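Local coordinates for succinyl-CoA ligase (ADP-forming) subunit alpha (PDB 6HXI), which belongs to the CoA-ligase family, binds coenzyme A in a Rossmann-like domain and assembles with chains of citrate lyase, at residues B[88-93]-B[111-116]; B[118-122]-B[204-208]; B[71-75]-B[99-105]; B[4-9]-B[106-110]. All coordinates share one frame; numbering follows the deposited sequence. Where two conformers were deposited one is given.

Interaction 1: residues B[88-93]-B[111-116]; sequences ASHRSA and VIAEGV. With COA (coenzyme A), chain G.
H90, A93 and A113 carry this contact between two loops of a Rossmann-like coenzyme A-binding domain. The loops follow the neighbouring parallel strands 83-86 and 108-111. H90 lies along the backbone of 114-115. Its CG sits between its own backbone N and carbonyl carbon (chi1 68°), and the ring meets the carbonyls of E114 and G115 obliquely. H90 CB comes within 3.2 Å of E114 O. H90 CD2 is equally close, 3.2 Å from G115 O. A113 sets its methyl against the 88-90 backbone, with CB 3.3 Å from A88 O. A93 CB packs on V111 CG1 and V116 CG2, each 3.9 Å away, and on A113 CB. A water donates to A88 O and accepts from A113 N.

Both loops bind coenzyme A. S89 OG accepts from R91 N in an ST turn and donates to phosphate oxygen O7A. R91 adds NE and NH1 to the same oxygen, and S92 OG donates to O9A. K479 and K532 of the second subunit also bond coenzyme A. At its pantetheine arm, coenzyme A N4P donates to I112 O, at 2.9 Å and an almost straight 172°.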
# COMPACT_ATOMS: atom_id res chain seq x y z
N ALA B 88 -13.41 -41.36 0.49
CA ALA B 88 -12.53 -41.28 1.67
C ALA B 88 -11.42 -42.32 1.52
O ALA B 88 -11.63 -43.34 0.88
CB ALA B 88 -13.33 -41.55 2.94
N SER B 89 -10.24 -42.08 2.10
CA SER B 89 -9.14 -43.05 2.05
C SER B 89 -9.51 -44.35 2.87
O SER B 89 -10.53 -44.36 3.59
CB SER B 89 -7.87 -42.43 2.64
OG SER B 89 -7.82 -42.63 4.05
N HIS B 90 -8.66 -45.38 2.82
CA HIS B 90 -8.90 -46.62 3.58
C HIS B 90 -8.86 -46.38 5.09
O HIS B 90 -9.37 -47.19 5.85
CB HIS B 90 -7.94 -47.73 3.14
CG HIS B 90 -6.50 -47.53 3.48
ND1 HIS B 90 -5.63 -46.84 2.64
CD2 HIS B 90 -5.78 -48.02 4.52
CE1 HIS B 90 -4.44 -46.89 3.22
NE2 HIS B 90 -4.48 -47.59 4.35
N ARG B 91 -8.28 -45.25 5.49
CA ARG B 91 -8.16 -44.86 6.89
C ARG B 91 -9.43 -44.21 7.40
O ARG B 91 -9.67 -44.23 8.60
CB ARG B 91 -6.95 -43.92 7.08
CG ARG B 91 -5.60 -44.61 6.81
CD ARG B 91 -4.44 -43.62 6.77
NE ARG B 91 -4.61 -42.71 5.64
CZ ARG B 91 -4.17 -42.94 4.41
NH1 ARG B 91 -4.47 -42.11 3.44
NH2 ARG B 91 -3.39 -43.98 4.16
N SER B 92 -10.29 -43.70 6.49
CA SER B 92 -11.51 -42.98 6.83
C SER B 92 -12.80 -43.58 6.28
O SER B 92 -13.89 -43.13 6.63
CB SER B 92 -11.40 -41.54 6.35
OG SER B 92 -10.36 -40.87 7.05
N ALA B 93 -12.67 -44.57 5.38
CA ALA B 93 -13.79 -45.23 4.70
C ALA B 93 -14.82 -45.80 5.66
O ALA B 93 -16.01 -45.58 5.45
CB ALA B 93 -13.26 -46.31 3.78
N VAL B 111 -18.16 -47.50 -1.68
CA VAL B 111 -16.85 -47.35 -1.04
C VAL B 111 -15.76 -47.60 -2.08
O VAL B 111 -15.56 -48.73 -2.52
CB VAL B 111 -16.69 -48.25 0.23
CG1 VAL B 111 -15.39 -47.93 0.96
CG2 VAL B 111 -17.88 -48.11 1.18
N ILE B 112 -15.04 -46.55 -2.45
CA ILE B 112 -14.00 -46.62 -3.48
C ILE B 112 -12.64 -47.10 -2.92
O ILE B 112 -11.89 -47.74 -3.65
CB ILE B 112 -13.85 -45.24 -4.22
CG1 ILE B 112 -15.22 -44.64 -4.71
CG2 ILE B 112 -12.82 -45.27 -5.35
CD1 ILE B 112 -16.17 -45.46 -5.51
N ALA B 113 -12.32 -46.75 -1.66
CA ALA B 113 -11.02 -47.05 -1.07
C ALA B 113 -10.61 -48.50 -1.13
O ALA B 113 -11.41 -49.40 -0.92
CB ALA B 113 -10.95 -46.56 0.36
N GLU B 114 -9.33 -48.70 -1.45
CA GLU B 114 -8.65 -49.97 -1.48
C GLU B 114 -7.82 -50.02 -0.19
O GLU B 114 -7.30 -48.97 0.24
CB GLU B 114 -7.74 -50.04 -2.71
CG GLU B 114 -7.17 -51.45 -2.93
CD GLU B 114 -6.65 -51.83 -4.30
OE1 GLU B 114 -6.87 -52.99 -4.71
OE2 GLU B 114 -5.98 -50.98 -4.94
N GLY B 115 -7.75 -51.20 0.43
CA GLY B 115 -6.99 -51.42 1.65
C GLY B 115 -7.76 -51.25 2.94
O GLY B 115 -7.16 -50.91 3.97
N VAL B 116 -9.08 -51.44 2.89
CA VAL B 116 -9.98 -51.37 4.05
C VAL B 116 -9.91 -52.71 4.81
O VAL B 116 -10.06 -53.76 4.18
CB VAL B 116 -11.44 -50.99 3.65
CG1 VAL B 116 -12.37 -50.97 4.87
CG2 VAL B 116 -11.50 -49.65 2.92
N1A COA G . -1.74 -32.14 6.55
C2A COA G . -2.13 -33.28 7.12
N3A COA G . -2.77 -34.32 6.56
C4A COA G . -3.06 -34.07 5.27
C5A COA G . -2.74 -32.93 4.56
C6A COA G . -2.01 -31.94 5.24
N6A COA G . -1.54 -30.83 4.65
N7A COA G . -3.29 -32.97 3.29
C8A COA G . -3.92 -34.12 3.26
N9A COA G . -3.83 -34.83 4.43
C1B COA G . -4.45 -36.12 4.74
C2B COA G . -5.96 -36.19 4.57
O2B COA G . -6.63 -35.65 5.71
C3B COA G . -6.16 -37.70 4.43
O3B COA G . -6.13 -38.37 5.71
P3B COA G . -6.87 -39.75 6.01
O7A COA G . -6.41 -40.72 4.97
O8A COA G . -6.47 -40.13 7.39
O9A COA G . -8.37 -39.44 5.98
C4B COA G . -4.88 -38.18 3.74
O4B COA G . -3.93 -37.11 3.87
C5B COA G . -5.04 -38.57 2.29
O5B COA G . -5.84 -37.55 1.65
P1A COA G . -7.02 -37.94 0.58
O1A COA G . -7.47 -36.80 -0.26
O2A COA G . -8.16 -38.70 1.23
O3A COA G . -6.12 -38.96 -0.26
P2A COA G . -6.13 -39.76 -1.64
O4A COA G . -5.52 -38.93 -2.70
O5A COA G . -5.30 -40.99 -1.38
O6A COA G . -7.67 -40.12 -1.98
CBP COA G . -8.78 -42.17 -2.70
CCP COA G . -8.29 -41.33 -1.51
CDP COA G . -9.47 -43.43 -2.14
CEP COA G . -9.79 -41.39 -3.56
CAP COA G . -7.56 -42.57 -3.56
OAP COA G . -6.49 -43.04 -2.76
C9P COA G . -7.81 -43.55 -4.70
O9P COA G . -8.28 -43.15 -5.77
N8P COA G . -7.48 -44.83 -4.47
C7P COA G . -7.75 -45.90 -5.42
C6P COA G . -8.75 -46.89 -4.88
C5P COA G . -8.96 -48.06 -5.81
O5P COA G . -8.07 -48.44 -6.56
N4P COA G . -10.17 -48.62 -5.79
C3P COA G . -10.57 -49.68 -6.70
C2P COA G . -11.00 -49.16 -8.06
S1P COA G . -11.64 -50.60 -8.95
O HOH W 1 -13.69 -44.92 -0.02

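Interaction 2: residues B[118-122]-B[204-208]; sequences ERQSR and GDRYP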
# COMPACT_ATOMS: atom_id res chain seq x y z
N GLU B 118 -10.66 -56.18 6.60
CA GLU B 118 -11.71 -57.18 6.38
C GLU B 118 -12.78 -57.10 7.47
O GLU B 118 -13.97 -57.19 7.15
CB GLU B 118 -11.11 -58.57 6.25
CG GLU B 118 -10.35 -58.75 4.95
CD GLU B 118 -9.41 -59.93 4.81
OE1 GLU B 118 -9.45 -60.85 5.65
OE2 GLU B 118 -8.63 -59.94 3.83
N ARG B 119 -12.35 -56.86 8.74
CA ARG B 119 -13.28 -56.72 9.87
C ARG B 119 -14.26 -55.52 9.70
O ARG B 119 -15.46 -55.68 9.94
CB ARG B 119 -12.55 -56.67 11.22
CG ARG B 119 -13.51 -56.39 12.37
CD ARG B 119 -13.02 -56.75 13.75
NE ARG B 119 -14.05 -56.41 14.72
CZ ARG B 119 -15.11 -57.17 15.01
NH1 ARG B 119 -16.01 -56.76 15.89
NH2 ARG B 119 -15.27 -58.36 14.42
N GLN B 120 -13.75 -54.36 9.27
CA GLN B 120 -14.49 -53.14 8.99
C GLN B 120 -15.51 -53.36 7.87
O GLN B 120 -16.67 -52.96 8.02
CB GLN B 120 -13.53 -52.01 8.61
CG GLN B 120 -12.76 -51.43 9.82
CD GLN B 120 -11.81 -50.33 9.43
OE1 GLN B 120 -11.95 -49.66 8.40
NE2 GLN B 120 -10.78 -50.12 10.24
N SER B 121 -15.10 -54.06 6.78
CA SER B 121 -16.00 -54.39 5.66
C SER B 121 -17.13 -55.31 6.10
O SER B 121 -18.27 -55.08 5.70
CB SER B 121 -15.22 -55.01 4.51
OG SER B 121 -14.41 -53.98 3.97
N ARG B 122 -16.83 -56.33 6.93
CA ARG B 122 -17.84 -57.23 7.48
C ARG B 122 -18.85 -56.45 8.34
O ARG B 122 -20.05 -56.68 8.24
CB ARG B 122 -17.20 -58.32 8.34
CG ARG B 122 -16.50 -59.41 7.57
CD ARG B 122 -16.25 -60.62 8.44
NE ARG B 122 -15.23 -60.38 9.47
CZ ARG B 122 -13.92 -60.50 9.27
NH1 ARG B 122 -13.07 -60.27 10.26
NH2 ARG B 122 -13.45 -60.89 8.09
N GLY B 204 -12.74 -56.27 -5.09
CA GLY B 204 -11.97 -57.50 -4.97
C GLY B 204 -11.60 -57.94 -3.56
O GLY B 204 -10.74 -58.80 -3.38
N ASP B 205 -12.25 -57.36 -2.57
CA ASP B 205 -11.98 -57.71 -1.19
C ASP B 205 -12.65 -59.04 -0.80
O ASP B 205 -13.70 -59.38 -1.35
CB ASP B 205 -12.40 -56.55 -0.25
CG ASP B 205 -11.50 -55.31 -0.27
OD1 ASP B 205 -10.36 -55.39 -0.78
OD2 ASP B 205 -11.91 -54.27 0.26
N ARG B 206 -12.02 -59.79 0.13
CA ARG B 206 -12.55 -61.07 0.61
C ARG B 206 -13.97 -60.96 1.23
O ARG B 206 -14.76 -61.89 1.10
CB ARG B 206 -11.57 -61.73 1.61
CG ARG B 206 -11.82 -63.23 1.76
CD ARG B 206 -10.71 -64.00 2.46
NE ARG B 206 -9.52 -64.18 1.62
CZ ARG B 206 -9.29 -65.25 0.88
NH1 ARG B 206 -8.19 -65.34 0.16
NH2 ARG B 206 -10.17 -66.25 0.86
N TYR B 207 -14.27 -59.83 1.89
CA TYR B 207 -15.55 -59.59 2.56
C TYR B 207 -16.18 -58.33 2.00
O TYR B 207 -15.89 -57.24 2.49
CB TYR B 207 -15.36 -59.52 4.09
CG TYR B 207 -14.75 -60.80 4.64
CD1 TYR B 207 -15.56 -61.89 4.98
CD2 TYR B 207 -13.37 -60.94 4.77
CE1 TYR B 207 -15.00 -63.08 5.44
CE2 TYR B 207 -12.81 -62.13 5.22
CZ TYR B 207 -13.63 -63.20 5.56
OH TYR B 207 -13.07 -64.37 5.99
N PRO B 208 -16.96 -58.42 0.90
CA PRO B 208 -17.50 -57.17 0.32
C PRO B 208 -18.72 -56.65 1.09
O PRO B 208 -19.27 -57.37 1.92
CB PRO B 208 -17.84 -57.58 -1.11
CG PRO B 208 -18.21 -59.08 -0.98
CD PRO B 208 -17.41 -59.62 0.15
O HOH W 2 -10.11 -58.47 1.70
O HOH W 3 -12.26 -54.90 2.75
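R122 reaches Y207 through two torsions: CG lies opposite the carbonyl carbon (chi1 -75°), and the chain then bends at chi3 (-70°). This lays the arginine beside the tyrosine, both side chains pointing the same way. In the conformer described, one of two deposited, the guanidinium ends over one face of the Y207 ring in a cation-pi contact. R122 CZ is 4.4 Å from the ring centroid, close to the ring normal. The two planes stand almost perpendicular (87°), with the edge of the guanidinium turned to the ring and NH2 leading. R122 CD makes a CH-pi contact over the ring. Whether the other conformer keeps these contacts is less certain.

E118 takes another part of the ring. Its CB is 3.6 Å from Y207 CD2, and its OE1 lies at the ring edge, in plane, 3.6 Å from CE2 of Y207. S121 packs CB against the backbone, 3.1 Å from Y207 O.

Two waters complete the polar fit. One accepts from R206 N and donates to E118 OE2. The other accepts from S121 OG at 2.6 Å and donates to D205 OD2.

The outer polar groups bond beyond the pair. E118 OE1 is bonded to Q3, and Y207 OH to S124 O, both of the citrate lyase chain. R206 forms a salt bridge with E285 and bonds K279 O. The contact thus joins the first turn of helix 118-130 to the loop between strand 196-201 and helix 212-221, at the interface with the citrate lyase chain.

Interaction 3: residues B[71-75]-B[99-105]; sequences IPLAA and EALKEDT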
# COMPACT_ATOMS: atom_id res chain seq x y z
N ILE B 71 -21.65 -35.15 6.67
CA ILE B 71 -22.72 -35.97 6.09
C ILE B 71 -24.09 -35.58 6.70
O ILE B 71 -24.99 -35.32 5.90
CB ILE B 71 -22.41 -37.48 6.18
CG1 ILE B 71 -21.18 -37.84 5.34
CG2 ILE B 71 -23.63 -38.33 5.79
CD1 ILE B 71 -20.43 -39.16 5.78
N PRO B 72 -24.28 -35.48 8.05
CA PRO B 72 -25.59 -35.04 8.58
C PRO B 72 -26.07 -33.66 8.09
O PRO B 72 -27.27 -33.47 7.94
CB PRO B 72 -25.38 -35.04 10.10
CG PRO B 72 -24.27 -35.99 10.32
CD PRO B 72 -23.36 -35.77 9.16
N LEU B 73 -25.15 -32.70 7.87
CA LEU B 73 -25.53 -31.36 7.40
C LEU B 73 -26.01 -31.40 5.95
O LEU B 73 -27.01 -30.75 5.62
CB LEU B 73 -24.40 -30.35 7.56
CG LEU B 73 -24.22 -29.76 8.96
CD1 LEU B 73 -22.88 -29.07 9.08
CD2 LEU B 73 -25.32 -28.76 9.30
N ALA B 74 -25.34 -32.20 5.10
CA ALA B 74 -25.71 -32.36 3.70
C ALA B 74 -27.04 -33.09 3.60
O ALA B 74 -27.91 -32.64 2.87
CB ALA B 74 -24.64 -33.12 2.94
N ALA B 75 -27.20 -34.19 4.37
CA ALA B 75 -28.41 -35.01 4.38
C ALA B 75 -29.65 -34.20 4.76
O ALA B 75 -30.68 -34.31 4.09
CB ALA B 75 -28.24 -36.22 5.29
N GLU B 99 -21.33 -43.50 9.23
CA GLU B 99 -22.10 -42.27 9.45
C GLU B 99 -23.19 -42.09 8.38
O GLU B 99 -24.32 -41.78 8.72
CB GLU B 99 -21.16 -41.06 9.52
CG GLU B 99 -21.79 -39.82 10.13
CD GLU B 99 -20.87 -38.62 10.26
OE1 GLU B 99 -21.23 -37.69 11.02
OE2 GLU B 99 -19.79 -38.62 9.63
N ALA B 100 -22.86 -42.32 7.10
CA ALA B 100 -23.84 -42.23 6.02
C ALA B 100 -24.97 -43.27 6.17
O ALA B 100 -26.13 -42.94 5.93
CB ALA B 100 -23.16 -42.39 4.67
N LEU B 101 -24.62 -44.53 6.59
CA LEU B 101 -25.59 -45.62 6.79
C LEU B 101 -26.57 -45.31 7.95
O LEU B 101 -27.73 -45.71 7.91
CB LEU B 101 -24.88 -46.99 7.01
CG LEU B 101 -24.15 -47.65 5.82
CD1 LEU B 101 -23.37 -48.89 6.27
CD2 LEU B 101 -25.12 -48.07 4.70
N LYS B 102 -26.10 -44.57 8.95
CA LYS B 102 -26.91 -44.15 10.10
C LYS B 102 -27.93 -43.04 9.72
O LYS B 102 -28.89 -42.82 10.45
CB LYS B 102 -26.03 -43.76 11.30
CG LYS B 102 -25.42 -44.99 12.00
CD LYS B 102 -24.11 -44.69 12.73
CE LYS B 102 -23.37 -45.96 13.10
NZ LYS B 102 -22.04 -45.67 13.71
N GLU B 103 -27.73 -42.38 8.56
CA GLU B 103 -28.64 -41.36 8.03
C GLU B 103 -29.85 -42.05 7.43
O GLU B 103 -29.69 -42.91 6.57
CB GLU B 103 -27.95 -40.50 6.93
CG GLU B 103 -26.96 -39.49 7.45
CD GLU B 103 -27.49 -38.47 8.43
OE1 GLU B 103 -28.61 -37.95 8.22
OE2 GLU B 103 -26.78 -38.21 9.43
N ASP B 104 -31.06 -41.65 7.87
CA ASP B 104 -32.33 -42.21 7.42
C ASP B 104 -32.61 -42.04 5.92
O ASP B 104 -33.29 -42.88 5.33
CB ASP B 104 -33.51 -41.64 8.24
CG ASP B 104 -33.49 -42.01 9.71
OD1 ASP B 104 -33.13 -43.17 10.03
OD2 ASP B 104 -33.87 -41.15 10.55
N THR B 105 -32.07 -40.98 5.31
CA THR B 105 -32.28 -40.67 3.88
C THR B 105 -31.31 -41.37 2.93
O THR B 105 -31.61 -41.45 1.75
CB THR B 105 -32.27 -39.16 3.66
OG1 THR B 105 -31.04 -38.63 4.16
CG2 THR B 105 -33.49 -38.46 4.32
O HOH W 4 -19.30 -36.30 8.11
O HOH W 5 -29.24 -35.29 8.90
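I71 and A100 form the apolar part of this contact between the start of helix 71-77 and the end of helix 93-102. I71 CG2 is the branch that meets A100 and E103. It lies 4.2 Å from A100 CB and 3.9 Å from the aliphatic CG of E103. I71 CD1 meets E99 OE2 instead. Both I71 and A100 also rest on M84 of strand 83-86. I71 further touches I46 and Y18, so this side of the contact faces the parallel strands of the Rossmann-like domain.

The second kind of contact sets carboxylates against carbon. E99 runs extended, its CG opposite the backbone N (chi1 -163°), and crosses the P72 ring at about a right angle. E99 OE1 stops 3.4 Å from P72 CD. E103 folds back at chi2 (-58°), which carries its carboxylate across to the other helix. E103 OE2 lies 3.5 Å from P72 CG, while E103 OE1 lies 3.4 Å from A75 CB. The methyl of A75 also meets T105 OG1, where the chain has already left the helix.

Water supplies the polar links. One water accepts from I71 N and donates to E99 OE2 at 2.8 Å. A second donates to both P72 O and E103 OE1.

The two glutamates therefore join the helices through water and through carbon contacts, with no salt bridge between them. Their partly exposed, hydrated carboxylates are probably ionised. The pairing is apolar toward the sheet and polar at its wet margin.

Interaction 4: residues B[4-9]-B[106-110]; sequences KDYVLF and IRIVA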
# COMPACT_ATOMS: atom_id res chain seq x y z
N LYS B 4 -39.42 -51.78 -7.63
CA LYS B 4 -38.94 -50.63 -6.87
C LYS B 4 -37.69 -50.98 -6.04
O LYS B 4 -36.68 -50.28 -6.15
CB LYS B 4 -40.06 -50.03 -6.00
CG LYS B 4 -41.13 -49.30 -6.82
CD LYS B 4 -42.49 -49.25 -6.11
CE LYS B 4 -43.64 -49.04 -7.07
NZ LYS B 4 -43.67 -47.66 -7.62
N ASP B 5 -37.77 -52.06 -5.24
CA ASP B 5 -36.67 -52.59 -4.40
C ASP B 5 -35.48 -53.06 -5.25
O ASP B 5 -34.33 -52.88 -4.84
CB ASP B 5 -37.17 -53.74 -3.50
CG ASP B 5 -38.41 -53.41 -2.67
OD1 ASP B 5 -38.33 -52.48 -1.83
OD2 ASP B 5 -39.46 -54.08 -2.87
N TYR B 6 -35.75 -53.63 -6.44
CA TYR B 6 -34.75 -54.11 -7.38
C TYR B 6 -33.97 -52.97 -8.08
O TYR B 6 -32.86 -53.20 -8.55
CB TYR B 6 -35.36 -55.07 -8.41
CG TYR B 6 -36.51 -54.50 -9.22
CD1 TYR B 6 -36.28 -53.69 -10.33
CD2 TYR B 6 -37.83 -54.84 -8.93
CE1 TYR B 6 -37.33 -53.21 -11.11
CE2 TYR B 6 -38.89 -54.37 -9.70
CZ TYR B 6 -38.63 -53.54 -10.78
OH TYR B 6 -39.66 -53.04 -11.54
N VAL B 7 -34.54 -51.76 -8.15
CA VAL B 7 -33.88 -50.60 -8.76
C VAL B 7 -32.83 -50.01 -7.80
O VAL B 7 -33.17 -49.60 -6.68
CB VAL B 7 -34.88 -49.51 -9.25
CG1 VAL B 7 -34.15 -48.32 -9.86
CG2 VAL B 7 -35.89 -50.07 -10.24
N LEU B 8 -31.57 -49.94 -8.24
CA LEU B 8 -30.55 -49.32 -7.39
C LEU B 8 -30.55 -47.84 -7.72
O LEU B 8 -30.81 -47.02 -6.83
CB LEU B 8 -29.18 -49.95 -7.62
CG LEU B 8 -28.28 -50.17 -6.40
CD1 LEU B 8 -28.87 -51.20 -5.43
CD2 LEU B 8 -26.92 -50.66 -6.84
N PHE B 9 -30.36 -47.50 -9.02
CA PHE B 9 -30.34 -46.13 -9.52
C PHE B 9 -31.19 -45.97 -10.72
O PHE B 9 -31.23 -46.84 -11.58
CB PHE B 9 -28.95 -45.67 -9.95
CG PHE B 9 -27.81 -46.22 -9.16
CD1 PHE B 9 -27.62 -45.82 -7.84
CD2 PHE B 9 -26.91 -47.10 -9.73
CE1 PHE B 9 -26.55 -46.33 -7.09
CE2 PHE B 9 -25.84 -47.61 -8.98
CZ PHE B 9 -25.68 -47.23 -7.66
N ILE B 106 -30.16 -41.87 3.42
CA ILE B 106 -29.21 -42.56 2.55
C ILE B 106 -29.50 -44.06 2.54
O ILE B 106 -29.72 -44.65 3.59
CB ILE B 106 -27.73 -42.19 2.87
CG1 ILE B 106 -27.47 -40.72 2.51
CG2 ILE B 106 -26.72 -43.09 2.15
CD1 ILE B 106 -26.56 -39.99 3.46
N ARG B 107 -29.56 -44.64 1.33
CA ARG B 107 -29.85 -46.05 1.08
C ARG B 107 -28.64 -46.82 0.50
O ARG B 107 -28.44 -47.99 0.83
CB ARG B 107 -31.07 -46.14 0.14
CG ARG B 107 -31.49 -47.54 -0.27
CD ARG B 107 -32.50 -47.46 -1.38
NE ARG B 107 -32.65 -48.74 -2.07
CZ ARG B 107 -32.65 -48.88 -3.39
NH1 ARG B 107 -32.51 -47.82 -4.18
NH2 ARG B 107 -32.78 -50.08 -3.93
N ILE B 108 -27.83 -46.14 -0.36
CA ILE B 108 -26.66 -46.74 -1.02
C ILE B 108 -25.38 -45.96 -0.74
O ILE B 108 -25.37 -44.73 -0.84
CB ILE B 108 -26.91 -46.92 -2.55
CG1 ILE B 108 -28.18 -47.73 -2.86
CG2 ILE B 108 -25.69 -47.54 -3.27
CD1 ILE B 108 -29.03 -47.11 -3.90
N VAL B 109 -24.30 -46.69 -0.37
CA VAL B 109 -22.98 -46.12 -0.18
C VAL B 109 -22.03 -46.94 -1.04
O VAL B 109 -21.98 -48.16 -0.91
CB VAL B 109 -22.48 -46.04 1.30
CG1 VAL B 109 -21.18 -45.25 1.39
CG2 VAL B 109 -23.53 -45.45 2.24
N ALA B 110 -21.28 -46.26 -1.93
CA ALA B 110 -20.26 -46.88 -2.76
C ALA B 110 -18.92 -46.50 -2.15
O ALA B 110 -18.61 -45.31 -2.04
CB ALA B 110 -20.35 -46.37 -4.19
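R107 grips the backbone of the N-terminal segment from the end of a stretched side chain. Its CG lies opposite the backbone N (chi1 178°), and the chain runs on extended to NE. Both terminal nitrogens donate to one oxygen. R107 NH2 reaches V7 O at 2.8 Å (153° at the hydrogen), and R107 NH1 reaches the same V7 O at 3.1 Å. V7 O lies near the guanidinium plane. NH1 arrives in the carbonyl plane of V7, while NH2 is tilted from it. R107 NH1 makes a further, weak bond to L8 O at 3.2 Å.

Other carbonyls of the segment have partners too. Y6 O accepts from R218, and F9 O from T145. Within the segment, V7 N donates to K4 O. On the other side, I106 O accepts from K133.

I108 adds the apolar share. Its CD1 sits 4.0 Å from L8 CG. Its other branch, CG2, meets the F9 ring obliquely, 4.1 Å from CE1 of F9. I108 CD1 also lies against a polar atom, the carbonyl L8 O, at 3.4 Å.

Strand 108-111 runs between strands 83-86 and 134-136 in the parallel part of its sheet. I108 touches V83, I134 and I136 there. The N-terminal segment packs against this sheet, L8 on I134 and I136 and F9 on V83. It also packs on helix 212-221 through D5, Y6 and L8, so it lies between the Rossmann-like sheet and that helix.

How the interactions relate
Interactions 1 and 2 are the more buried, and 3 and 4 are only partly so. Strand 108-111 links interaction 4 to interaction 1, since residues 106-110 lead straight into 111-116. Helix 93-102 starts in interaction 1 and ends in interaction 3. Interactions 3 and 4 touch through A100 and L101 against I106 and V109. Interactions 1 and 2 meet where V116 packs on S121. The chemistry changes with place. The loops at the strand ends bind coenzyme A, and the neighbouring helix start uses a cation-pi contact beside the citrate lyase chain. Farther from the ligand, interaction 3 relies on water and carbon contacts, and interaction 4 on direct arginine-to-carbonyl bonds.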